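Side-chain contacts in epoxide hydrolase (Aspergillus niger, PDB 3G02), which probably hydrolyses epoxides to diols, and is here an enantioselective variant of an alpha/beta-hydrolase-fold enzyme obtained by directed evolution: residues E67-L70 against S71-W75; D74-P77 against F78-R81. The protein carries 9 engineered substitutions. One frame throughout, in Å; residues are numbered along the deposited sequence. Where two conformers were deposited one is given.

Interaction 1. Residues E67-L70 against S71-W75; sequences EKWL and SEFDW
The indole of W69 turns its five-membered-ring edge toward the face of F73, an offset edge-to-face pair. The planes stand at 84° and the centroids are 5.2 Å apart. The closest approach of the two side chains is W69 CD1 to F73 CD2, 3.7 Å, with F73 CD2 near the indole plane. F73 has CG anti to its backbone N (chi1 -176°), and this lays its ring alongside W69, pointing the same way. W69 NE1 is hydrogen-bonded to S300 OG, and helices 271-284 and 292-304 pack against W69.

After W69 the helix ends. S71 N still gives a helical bond to E67 O (2.9 Å). K68 O then accepts twice, from E72 N and from F73 N, each at 2.9 Å. The F73 bond spans five residues and marks the last turn. A water lies within hydrogen-bonding distance of W69 O and F73 O.

Among the exposed side chains the contacts are looser. The extended E72 crosses K68, its OE2 3.7 Å from K68 CG, but K68 NZ stays 5.3 Å from E72 OE2. Charge attraction there is probably modest. The main-chain bonds at K68 O and the ring pair are the firm links.

Interaction 2. Residues D74-P77 against F78-R81; sequences DWRP and FEAR
W75 and F78 form the aromatic part of this helix start. The edge of F78 meets the face of the W75 six-membered ring, with planes at 77°. F78 CD2 sits over that face, 3.4 Å from W75 CZ3. Three residues apart, they share one side of the helix; CG anti to the backbone N in both brings the rings together. L301 and L304 of helix 292-304 also touch W75.

The polar side-chain bonds converge on E79. W75 NE1 donates to E79 OE2 at 3.0 Å. OE2 lies near the indole plane at the ring edge, while the carboxylate plane is turned 82° to the ring, and OE2 is met from above that carboxylate plane. R76 runs alongside E79 and bends at chi2 (-63°). Its NH1 forms a salt bridge to E79 OE1 at 2.8 Å, on the syn side. A water donates to E79 OE1 and to R76 O. I24 N also binds E79 OE2, and R76 NH2 reaches D26 in a second salt bridge.

D74 caps the helix start: its side-chain OD1 accepts from R76 N at 3.1 Å. Among backbone bonds, E79 N to W75 O (2.9 Å), A80 N to R76 O and R81 N to P77 O are regular helical ones.

The carboxylate of E79 is buried, yet both oxygens have donors. The arginine and these N-H groups would be expected to favour its ionised form.

Overall arrangement
The two contacts follow each other along the chain and share D74 and W75. Interaction 1 closes helix 59-71, and interaction 2 opens helix 75-82. Both are partly buried and lie away from the predicted catalytic residues, in the N-terminal region of the epoxide hydrolase family. Each sets an edge-to-face aromatic pair against helix 292-304, and each also touches helix 26-38. Their polar chemistry differs. At the helix end, main-chain bonds do most of the holding, while the charged side chains are largely exposed and loosely paired. At the helix start, the carboxylate of buried E79 gathers side-chain and main-chain donors and ties the helix to the segment around I24 and D26.

Interaction 1. Residues E67-L70 against S71-W75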
ATOM      1  N   GLU A  67      20.124  10.449  -6.379  1.00 13.38           N
ATOM      2  CA  GLU A  67      21.433  10.992  -6.742  1.00 14.34           C
ATOM      3  C   GLU A  67      22.417  10.948  -5.577  1.00 14.06           C
ATOM      4  O   GLU A  67      23.576  10.551  -5.751  1.00 14.13           O
ATOM      5  CB  GLU A  67      21.304  12.415  -7.289  1.00 14.86           C
ATOM      6  CG  GLU A  67      21.562  12.508  -8.784  1.00 18.81           C
ATOM      7  CD  GLU A  67      22.947  12.003  -9.169  1.00 21.65           C
ATOM      8  OE1 GLU A  67      23.026  10.964  -9.856  1.00 23.59           O
ATOM      9  OE2 GLU A  67      23.956  12.631  -8.771  1.00 25.02           O
ATOM     10  N   LYS A  68      21.950  11.347  -4.396  1.00 13.70           N
ATOM     11  CA  LYS A  68      22.748  11.278  -3.169  1.00 13.78           C
ATOM     12  C   LYS A  68      23.187   9.846  -2.865  1.00 13.46           C
ATOM     13  O   LYS A  68      24.345   9.600  -2.519  1.00 13.32           O
ATOM     14  CB  LYS A  68      21.973  11.859  -1.982  1.00 13.75           C
ATOM     15  CG  LYS A  68      21.905  13.382  -1.962  1.00 14.78           C
ATOM     16  CD  LYS A  68      21.185  13.899  -0.726  1.00 14.90           C
ATOM     17  CE  LYS A  68      21.218  15.420  -0.668  1.00 17.40           C
ATOM     18  NZ  LYS A  68      20.404  15.944   0.465  1.00 19.67           N
ATOM     19  N   TRP A  69      22.264   8.900  -3.013  1.00 13.08           N
ATOM     20  CA  TRP A  69      22.546   7.495  -2.751  1.00 13.11           C
ATOM     21  C   TRP A  69      23.638   6.965  -3.683  1.00 14.01           C
ATOM     22  O   TRP A  69      24.468   6.146  -3.283  1.00 14.18           O
ATOM     23  CB  TRP A  69      21.271   6.675  -2.936  1.00 11.97           C
ATOM     24  CG  TRP A  69      21.141   5.494  -2.038  1.00 10.74           C
ATOM     25  CD1 TRP A  69      22.094   4.966  -1.209  1.00 10.06           C
ATOM     26  CD2 TRP A  69      19.983   4.669  -1.894  1.00  9.73           C
ATOM     27  NE1 TRP A  69      21.590   3.871  -0.548  1.00  9.33           N
ATOM     28  CE2 TRP A  69      20.296   3.665  -0.954  1.00  9.47           C
ATOM     29  CE3 TRP A  69      18.706   4.684  -2.471  1.00  9.86           C
ATOM     30  CZ2 TRP A  69      19.374   2.687  -0.573  1.00  9.97           C
ATOM     31  CZ3 TRP A  69      17.794   3.713  -2.098  1.00  9.94           C
ATOM     32  CH2 TRP A  69      18.128   2.732  -1.155  1.00 10.18           C
ATOM     33  N   LEU A  70      23.629   7.442  -4.923  1.00 15.29           N
ATOM     34  CA  LEU A  70      24.610   7.018  -5.923  1.00 16.76           C
ATOM     35  C   LEU A  70      25.984   7.675  -5.786  1.00 17.52           C
ATOM     36  O   LEU A  70      27.012   6.992  -5.880  1.00 18.19           O
ATOM     37  CB  LEU A  70      24.074   7.281  -7.332  1.00 16.82           C
ATOM     38  CG  LEU A  70      23.044   6.321  -7.918  1.00 17.13           C
ATOM     39  CD1 LEU A  70      22.429   6.925  -9.173  1.00 18.25           C
ATOM     40  CD2 LEU A  70      23.656   4.951  -8.207  1.00 18.90           C
ATOM     41  N   SER A  71      25.988   8.985  -5.542  0.50 17.86           N
ATOM     42  CA  SER A  71      27.198   9.810  -5.662  0.50 18.20           C
ATOM     43  C   SER A  71      27.808  10.293  -4.340  0.50 18.46           C
ATOM     44  O   SER A  71      28.965  10.725  -4.311  0.50 18.45           O
ATOM     45  CB  SER A  71      26.919  11.015  -6.568  0.50 18.22           C
ATOM     46  OG  SER A  71      26.487  10.603  -7.851  0.50 18.62           O
ATOM     47  N   GLU A  72      27.038  10.228  -3.257  1.00 18.53           N
ATOM     48  CA  GLU A  72      27.505  10.697  -1.948  1.00 18.93           C
ATOM     49  C   GLU A  72      27.566   9.617  -0.864  1.00 18.25           C
ATOM     50  O   GLU A  72      28.484   9.612  -0.041  1.00 18.79           O
ATOM     51  CB  GLU A  72      26.663  11.891  -1.473  1.00 19.01           C
ATOM     52  CG  GLU A  72      26.822  13.150  -2.331  1.00 20.74           C
ATOM     53  CD  GLU A  72      25.854  14.269  -1.966  1.00 21.01           C
ATOM     54  OE1 GLU A  72      25.670  15.180  -2.803  1.00 24.42           O
ATOM     55  OE2 GLU A  72      25.276  14.253  -0.856  1.00 24.30           O
ATOM     56  N   PHE A  73      26.600   8.703  -0.871  1.00 17.19           N
ATOM     57  CA  PHE A  73      26.458   7.734   0.215  1.00 16.12           C
ATOM     58  C   PHE A  73      27.577   6.697   0.293  1.00 15.89           C
ATOM     59  O   PHE A  73      27.946   6.085  -0.709  1.00 15.88           O
ATOM     60  CB  PHE A  73      25.094   7.034   0.139  1.00 15.73           C
ATOM     61  CG  PHE A  73      24.836   6.088   1.281  1.00 14.63           C
ATOM     62  CD1 PHE A  73      24.491   6.573   2.540  1.00 14.64           C
ATOM     63  CD2 PHE A  73      24.945   4.715   1.101  1.00 14.19           C
ATOM     64  CE1 PHE A  73      24.253   5.700   3.604  1.00 14.31           C
ATOM     65  CE2 PHE A  73      24.709   3.834   2.157  1.00 13.80           C
ATOM     66  CZ  PHE A  73      24.364   4.331   3.413  1.00 14.79           C
ATOM     67  N   ASP A  74      28.095   6.499   1.504  1.00 15.42           N
ATOM     68  CA  ASP A  74      29.080   5.457   1.770  1.00 15.57           C
ATOM     69  C   ASP A  74      28.629   4.644   2.983  1.00 14.56           C
ATOM     70  O   ASP A  74      28.483   5.172   4.088  1.00 14.64           O
ATOM     71  CB  ASP A  74      30.471   6.070   1.989  1.00 15.99           C
ATOM     72  CG  ASP A  74      31.580   5.021   2.138  1.00 17.52           C
ATOM     73  OD1 ASP A  74      31.327   3.801   1.997  1.00 19.24           O
ATOM     74  OD2 ASP A  74      32.729   5.440   2.404  1.00 20.28           O
ATOM     75  N   TRP A  75      28.407   3.353   2.760  1.00 14.03           N
ATOM     76  CA  TRP A  75      27.982   2.438   3.813  1.00 13.39           C
ATOM     77  C   TRP A  75      29.022   2.267   4.926  1.00 13.36           C
ATOM     78  O   TRP A  75      28.664   2.119   6.096  1.00 13.16           O
ATOM     79  CB  TRP A  75      27.639   1.075   3.200  1.00 13.02           C
ATOM     80  CG  TRP A  75      27.324   0.019   4.210  1.00 12.63           C
ATOM     81  CD1 TRP A  75      28.151  -0.984   4.628  1.00 12.68           C
ATOM     82  CD2 TRP A  75      26.103  -0.132   4.947  1.00 11.49           C
ATOM     83  NE1 TRP A  75      27.521  -1.754   5.572  1.00 12.26           N
ATOM     84  CE2 TRP A  75      26.261  -1.258   5.787  1.00 11.73           C
ATOM     85  CE3 TRP A  75      24.887   0.568   4.972  1.00 11.89           C
ATOM     86  CZ2 TRP A  75      25.249  -1.699   6.647  1.00 12.06           C
ATOM     87  CZ3 TRP A  75      23.883   0.128   5.825  1.00 11.98           C
ATOM     88  CH2 TRP A  75      24.072  -0.995   6.655  1.00 12.29           C
TER
HETATM   89  O   HOH W   1      27.250   5.823  -3.326  1.00 35.43           O

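Interaction 2. Residues D74-P77 against F78-R81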
ATOM      1  N   ASP A  74      28.095   6.499   1.504  1.00 15.42           N
ATOM      2  CA  ASP A  74      29.080   5.457   1.770  1.00 15.57           C
ATOM      3  C   ASP A  74      28.629   4.644   2.983  1.00 14.56           C
ATOM      4  O   ASP A  74      28.483   5.172   4.088  1.00 14.64           O
ATOM      5  CB  ASP A  74      30.471   6.070   1.989  1.00 15.99           C
ATOM      6  CG  ASP A  74      31.580   5.021   2.138  1.00 17.52           C
ATOM      7  OD1 ASP A  74      31.327   3.801   1.997  1.00 19.24           O
ATOM      8  OD2 ASP A  74      32.729   5.440   2.404  1.00 20.28           O
ATOM      9  N   TRP A  75      28.407   3.353   2.760  1.00 14.03           N
ATOM     10  CA  TRP A  75      27.982   2.438   3.813  1.00 13.39           C
ATOM     11  C   TRP A  75      29.022   2.267   4.926  1.00 13.36           C
ATOM     12  O   TRP A  75      28.664   2.119   6.096  1.00 13.16           O
ATOM     13  CB  TRP A  75      27.639   1.075   3.200  1.00 13.02           C
ATOM     14  CG  TRP A  75      27.324   0.019   4.210  1.00 12.63           C
ATOM     15  CD1 TRP A  75      28.151  -0.984   4.628  1.00 12.68           C
ATOM     16  CD2 TRP A  75      26.103  -0.132   4.947  1.00 11.49           C
ATOM     17  NE1 TRP A  75      27.521  -1.754   5.572  1.00 12.26           N
ATOM     18  CE2 TRP A  75      26.261  -1.258   5.787  1.00 11.73           C
ATOM     19  CE3 TRP A  75      24.887   0.568   4.972  1.00 11.89           C
ATOM     20  CZ2 TRP A  75      25.249  -1.699   6.647  1.00 12.06           C
ATOM     21  CZ3 TRP A  75      23.883   0.128   5.825  1.00 11.98           C
ATOM     22  CH2 TRP A  75      24.072  -0.995   6.655  1.00 12.29           C
ATOM     23  N   ARG A  76      30.303   2.286   4.560  1.00 13.68           N
ATOM     24  CA  ARG A  76      31.368   1.902   5.499  1.00 13.70           C
ATOM     25  C   ARG A  76      31.468   2.722   6.799  1.00 13.33           C
ATOM     26  O   ARG A  76      31.590   2.126   7.871  1.00 13.58           O
ATOM     27  CB  ARG A  76      32.732   1.806   4.796  1.00 13.97           C
ATOM     28  CG  ARG A  76      32.826   0.721   3.728  1.00 14.77           C
ATOM     29  CD  ARG A  76      32.639  -0.682   4.296  1.00 15.58           C
ATOM     30  NE  ARG A  76      32.722  -1.689   3.241  1.00 17.07           N
ATOM     31  CZ  ARG A  76      32.101  -2.866   3.263  1.00 16.21           C
ATOM     32  NH1 ARG A  76      31.322  -3.202   4.283  1.00 16.26           N
ATOM     33  NH2 ARG A  76      32.245  -3.706   2.246  1.00 16.26           N
ATOM     34  N   PRO A  77      31.426   4.072   6.723  1.00 13.23           N
ATOM     35  CA  PRO A  77      31.397   4.845   7.974  1.00 13.20           C
ATOM     36  C   PRO A  77      30.205   4.525   8.883  1.00 12.84           C
ATOM     37  O   PRO A  77      30.356   4.474  10.107  1.00 13.05           O
ATOM     38  CB  PRO A  77      31.321   6.297   7.486  1.00 13.31           C
ATOM     39  CG  PRO A  77      31.944   6.265   6.134  1.00 13.41           C
ATOM     40  CD  PRO A  77      31.460   4.964   5.550  1.00 13.19           C
ATOM     41  N   PHE A  78      29.032   4.310   8.290  1.00 12.54           N
ATOM     42  CA  PHE A  78      27.860   3.902   9.057  1.00 11.97           C
ATOM     43  C   PHE A  78      28.065   2.526   9.685  1.00 11.93           C
ATOM     44  O   PHE A  78      27.762   2.325  10.861  1.00 11.52           O
ATOM     45  CB  PHE A  78      26.612   3.920   8.172  1.00 11.79           C
ATOM     46  CG  PHE A  78      25.364   3.420   8.853  1.00 11.55           C
ATOM     47  CD1 PHE A  78      24.877   4.029  10.009  1.00 11.56           C
ATOM     48  CD2 PHE A  78      24.662   2.348   8.318  1.00 11.15           C
ATOM     49  CE1 PHE A  78      23.713   3.562  10.625  1.00 12.07           C
ATOM     50  CE2 PHE A  78      23.501   1.876   8.924  1.00 11.53           C
ATOM     51  CZ  PHE A  78      23.026   2.484  10.079  1.00 11.34           C
ATOM     52  N   GLU A  79      28.590   1.591   8.896  1.00 12.14           N
ATOM     53  CA  GLU A  79      28.913   0.254   9.384  1.00 12.50           C
ATOM     54  C   GLU A  79      29.892   0.321  10.558  1.00 12.72           C
ATOM     55  O   GLU A  79      29.729  -0.393  11.547  1.00 12.84           O
ATOM     56  CB  GLU A  79      29.492  -0.587   8.253  1.00 12.60           C
ATOM     57  CG  GLU A  79      29.734  -2.038   8.591  1.00 13.07           C
ATOM     58  CD  GLU A  79      30.239  -2.808   7.394  1.00 14.07           C
ATOM     59  OE1 GLU A  79      31.400  -2.578   6.988  1.00 14.71           O
ATOM     60  OE2 GLU A  79      29.472  -3.625   6.848  1.00 14.58           O
ATOM     61  N   ALA A  80      30.892   1.194  10.452  1.00 13.26           N
ATOM     62  CA  ALA A  80      31.846   1.393  11.543  1.00 13.69           C
ATOM     63  C   ALA A  80      31.158   1.899  12.809  1.00 13.98           C
ATOM     64  O   ALA A  80      31.497   1.476  13.920  1.00 14.08           O
ATOM     65  CB  ALA A  80      32.957   2.337  11.120  1.00 13.73           C
ATOM     66  N   ARG A  81      30.183   2.790  12.636  1.00 14.07           N
ATOM     67  CA  ARG A  81      29.380   3.274  13.758  1.00 14.52           C
ATOM     68  C   ARG A  81      28.560   2.140  14.382  1.00 14.44           C
ATOM     69  O   ARG A  81      28.478   2.031  15.605  1.00 14.74           O
ATOM     70  CB  ARG A  81      28.469   4.427  13.327  1.00 14.76           C
ATOM     71  CG  ARG A  81      27.719   5.088  14.475  1.00 16.29           C
ATOM     72  CD  ARG A  81      27.154   6.443  14.072  1.00 18.28           C
ATOM     73  NE  ARG A  81      25.979   6.334  13.208  1.00 19.63           N
ATOM     74  CZ  ARG A  81      24.730   6.167  13.641  1.00 20.63           C
ATOM     75  NH1 ARG A  81      24.471   6.074  14.940  1.00 20.80           N
ATOM     76  NH2 ARG A  81      23.733   6.089  12.770  1.00 20.40           N
TER
HETATM   77  O   HOH W   2      27.872   6.477   6.213  1.00 29.77           O
HETATM   78  O   HOH W   3      32.994  -0.750   8.211  1.00 21.82           O